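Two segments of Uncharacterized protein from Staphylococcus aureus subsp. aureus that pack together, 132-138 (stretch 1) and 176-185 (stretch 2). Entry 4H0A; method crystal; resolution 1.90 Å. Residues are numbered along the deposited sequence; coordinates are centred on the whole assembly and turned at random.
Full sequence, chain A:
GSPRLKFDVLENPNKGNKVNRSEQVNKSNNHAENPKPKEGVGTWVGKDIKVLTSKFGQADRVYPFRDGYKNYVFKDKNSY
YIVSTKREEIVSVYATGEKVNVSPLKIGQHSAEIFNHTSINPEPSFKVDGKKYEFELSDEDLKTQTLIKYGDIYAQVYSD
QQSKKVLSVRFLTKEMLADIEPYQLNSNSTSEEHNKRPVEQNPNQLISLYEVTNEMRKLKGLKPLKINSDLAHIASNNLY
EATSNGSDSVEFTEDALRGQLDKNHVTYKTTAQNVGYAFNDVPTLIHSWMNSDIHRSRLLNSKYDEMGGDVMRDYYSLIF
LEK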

# COMPACT_ATOMS: atom_id res chain seq x y z
N LYS A 132 21.27 6.43 12.27
CA LYS A 132 20.79 5.08 12.58
C LYS A 132 19.26 5.03 12.62
O LYS A 132 18.61 5.94 13.14
CB LYS A 132 21.36 4.58 13.92
CG LYS A 132 20.81 3.22 14.35
CD LYS A 132 21.74 2.47 15.28
CE LYS A 132 21.00 1.49 16.17
NZ LYS A 132 21.92 0.49 16.78
N TYR A 133 18.70 3.96 12.05
CA TYR A 133 17.27 3.65 12.06
C TYR A 133 17.10 2.25 12.61
O TYR A 133 17.75 1.33 12.11
CB TYR A 133 16.67 3.74 10.65
CG TYR A 133 16.56 5.16 10.16
CD1 TYR A 133 17.62 5.78 9.51
CD2 TYR A 133 15.42 5.92 10.41
CE1 TYR A 133 17.54 7.10 9.09
CE2 TYR A 133 15.33 7.25 9.99
CZ TYR A 133 16.39 7.84 9.34
OH TYR A 133 16.30 9.14 8.92
N GLU A 134 16.28 2.07 13.65
CA GLU A 134 16.01 0.76 14.22
C GLU A 134 14.51 0.61 14.39
O GLU A 134 13.88 1.46 15.01
CB GLU A 134 16.73 0.55 15.55
CG GLU A 134 16.77 -0.91 15.94
CD GLU A 134 17.41 -1.19 17.29
OE1 GLU A 134 17.73 -0.22 18.01
OE2 GLU A 134 17.57 -2.39 17.62
N PHE A 135 13.92 -0.44 13.79
CA PHE A 135 12.48 -0.66 13.85
C PHE A 135 12.12 -1.67 14.93
O PHE A 135 12.81 -2.66 15.09
CB PHE A 135 11.95 -1.17 12.51
CG PHE A 135 11.96 -0.14 11.41
CD1 PHE A 135 11.22 1.04 11.52
CD2 PHE A 135 12.63 -0.38 10.22
CE1 PHE A 135 11.18 1.96 10.48
CE2 PHE A 135 12.60 0.55 9.19
CZ PHE A 135 11.88 1.72 9.33
N GLU A 136 11.00 -1.41 15.63
CA GLU A 136 10.43 -2.29 16.65
C GLU A 136 9.25 -3.02 16.02
O GLU A 136 8.14 -2.48 16.03
CB GLU A 136 9.99 -1.46 17.88
CG GLU A 136 11.13 -0.76 18.60
CD GLU A 136 12.15 -1.69 19.21
OE1 GLU A 136 11.75 -2.69 19.86
OE2 GLU A 136 13.37 -1.44 19.04
N LEU A 137 9.49 -4.19 15.39
CA LEU A 137 8.42 -4.92 14.68
C LEU A 137 7.47 -5.63 15.66
O LEU A 137 7.92 -6.49 16.43
CB LEU A 137 8.97 -5.93 13.65
CG LEU A 137 8.96 -5.42 12.20
CD1 LEU A 137 10.04 -4.40 11.97
CD2 LEU A 137 9.09 -6.57 11.20
N SER A 138 6.16 -5.28 15.62
CA SER A 138 5.12 -5.89 16.48
C SER A 138 4.82 -7.33 16.05
O SER A 138 5.35 -7.78 15.03
CB SER A 138 3.83 -5.06 16.45
OG SER A 138 3.14 -5.13 15.21
N MSE A 176 14.44 4.29 1.09
CA MSE A 176 12.99 4.35 0.92
C MSE A 176 12.31 3.89 2.21
O MSE A 176 11.32 4.49 2.63
CB MSE A 176 12.51 3.47 -0.27
CG MSE A 176 11.00 3.54 -0.51
SE MSE A 176 10.56 5.17 -1.45
CE MSE A 176 9.88 6.21 -0.11
N LEU A 177 12.82 2.83 2.81
CA LEU A 177 12.27 2.30 4.05
C LEU A 177 12.30 3.37 5.17
O LEU A 177 11.31 3.54 5.87
CB LEU A 177 13.08 1.05 4.45
CG LEU A 177 12.49 0.13 5.49
CD1 LEU A 177 11.19 -0.48 5.04
CD2 LEU A 177 13.46 -0.98 5.82
N ALA A 178 13.40 4.13 5.30
CA ALA A 178 13.49 5.21 6.30
C ALA A 178 12.49 6.34 6.00
O ALA A 178 11.90 6.92 6.91
CB ALA A 178 14.89 5.79 6.34
N ASP A 179 12.28 6.64 4.71
CA ASP A 179 11.35 7.68 4.30
C ASP A 179 9.89 7.24 4.56
O ASP A 179 9.14 8.01 5.16
CB ASP A 179 11.58 8.00 2.82
CG ASP A 179 10.90 9.27 2.37
OD1 ASP A 179 9.74 9.19 1.94
OD2 ASP A 179 11.55 10.34 2.41
N ILE A 180 9.50 6.01 4.17
CA ILE A 180 8.14 5.51 4.41
C ILE A 180 7.92 5.31 5.91
O ILE A 180 6.85 5.67 6.39
CB ILE A 180 7.85 4.18 3.65
CG1 ILE A 180 7.83 4.42 2.15
CG2 ILE A 180 6.51 3.55 4.12
CD1 ILE A 180 7.69 3.17 1.29
N GLU A 181 8.92 4.74 6.62
CA GLU A 181 8.84 4.42 8.06
C GLU A 181 7.58 3.56 8.33
O GLU A 181 6.67 4.00 9.04
CB GLU A 181 8.83 5.74 8.86
CG GLU A 181 9.06 5.59 10.35
CD GLU A 181 8.92 6.89 11.11
OE1 GLU A 181 9.46 7.92 10.64
OE2 GLU A 181 8.28 6.89 12.19
N PRO A 182 7.46 2.36 7.73
CA PRO A 182 6.23 1.56 7.91
C PRO A 182 6.10 0.84 9.25
O PRO A 182 5.05 0.25 9.50
CB PRO A 182 6.26 0.56 6.74
CG PRO A 182 7.62 0.62 6.16
CD PRO A 182 8.43 1.67 6.85
N TYR A 183 7.14 0.88 10.10
CA TYR A 183 7.11 0.25 11.42
C TYR A 183 7.45 1.28 12.48
O TYR A 183 7.99 2.35 12.17
CB TYR A 183 8.10 -0.92 11.49
CG TYR A 183 8.05 -1.84 10.29
CD1 TYR A 183 7.10 -2.85 10.22
CD2 TYR A 183 8.93 -1.69 9.23
CE1 TYR A 183 7.04 -3.70 9.12
CE2 TYR A 183 8.87 -2.53 8.12
CZ TYR A 183 7.93 -3.54 8.07
OH TYR A 183 7.91 -4.38 6.99
N GLN A 184 7.12 0.97 13.73
CA GLN A 184 7.41 1.86 14.85
C GLN A 184 8.92 1.94 15.04
O GLN A 184 9.60 0.91 15.00
CB GLN A 184 6.73 1.34 16.13
CG GLN A 184 6.79 2.32 17.30
CD GLN A 184 6.06 1.80 18.52
OE1 GLN A 184 5.77 0.60 18.65
NE2 GLN A 184 5.76 2.69 19.46
N LEU A 185 9.44 3.16 15.22
CA LEU A 185 10.87 3.36 15.44
C LEU A 185 11.20 3.22 16.91
O LEU A 185 10.39 3.58 17.76
CB LEU A 185 11.32 4.74 14.96
CG LEU A 185 11.42 4.96 13.46
CD1 LEU A 185 11.56 6.43 13.15
CD2 LEU A 185 12.61 4.20 12.87
O HOH W 1 5.88 -1.52 14.46

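A single water completes the backbone pairing of these two segments: it donates to Glu 136 O and accepts from Gln 184 N, with its oxygen 2.9 Å from each. The antiparallel strands hold one direct hydrogen bond, nearly straight, from Glu 136 N to Gln 184 O at 2.8 Å; on the return leg the carbonyl and amide lie too far apart to meet, and the water spans them. One residue along, Phe 135 and Leu 185 form a non-hydrogen-bonded pair, their CA atoms 4.6 Å apart, where the contact of Leu 185 CA with Glu 134 O, at 3.6 Å, is only a CA-H...O approach.

With so few polar links, the packing illustrates how one aromatic residue can organize a small interface. Phe 135 reaches across to the end of the helix, its CE2 lying 3.7 Å from Leu 177 CG, and its CE1 meets Leu 185 CD2 at 3.6 Å. Tyr 183 turns its ring edge toward the Phe 135 face, setting weakly positive ring hydrogens against pi density. The same preference recurs twice with methyl groups: Ala 178 CB sits almost squarely over the Tyr 133 ring, 3.9 Å from CZ, and Leu 137 CD1 covers a face of Tyr 183, 3.7 Å from its CG.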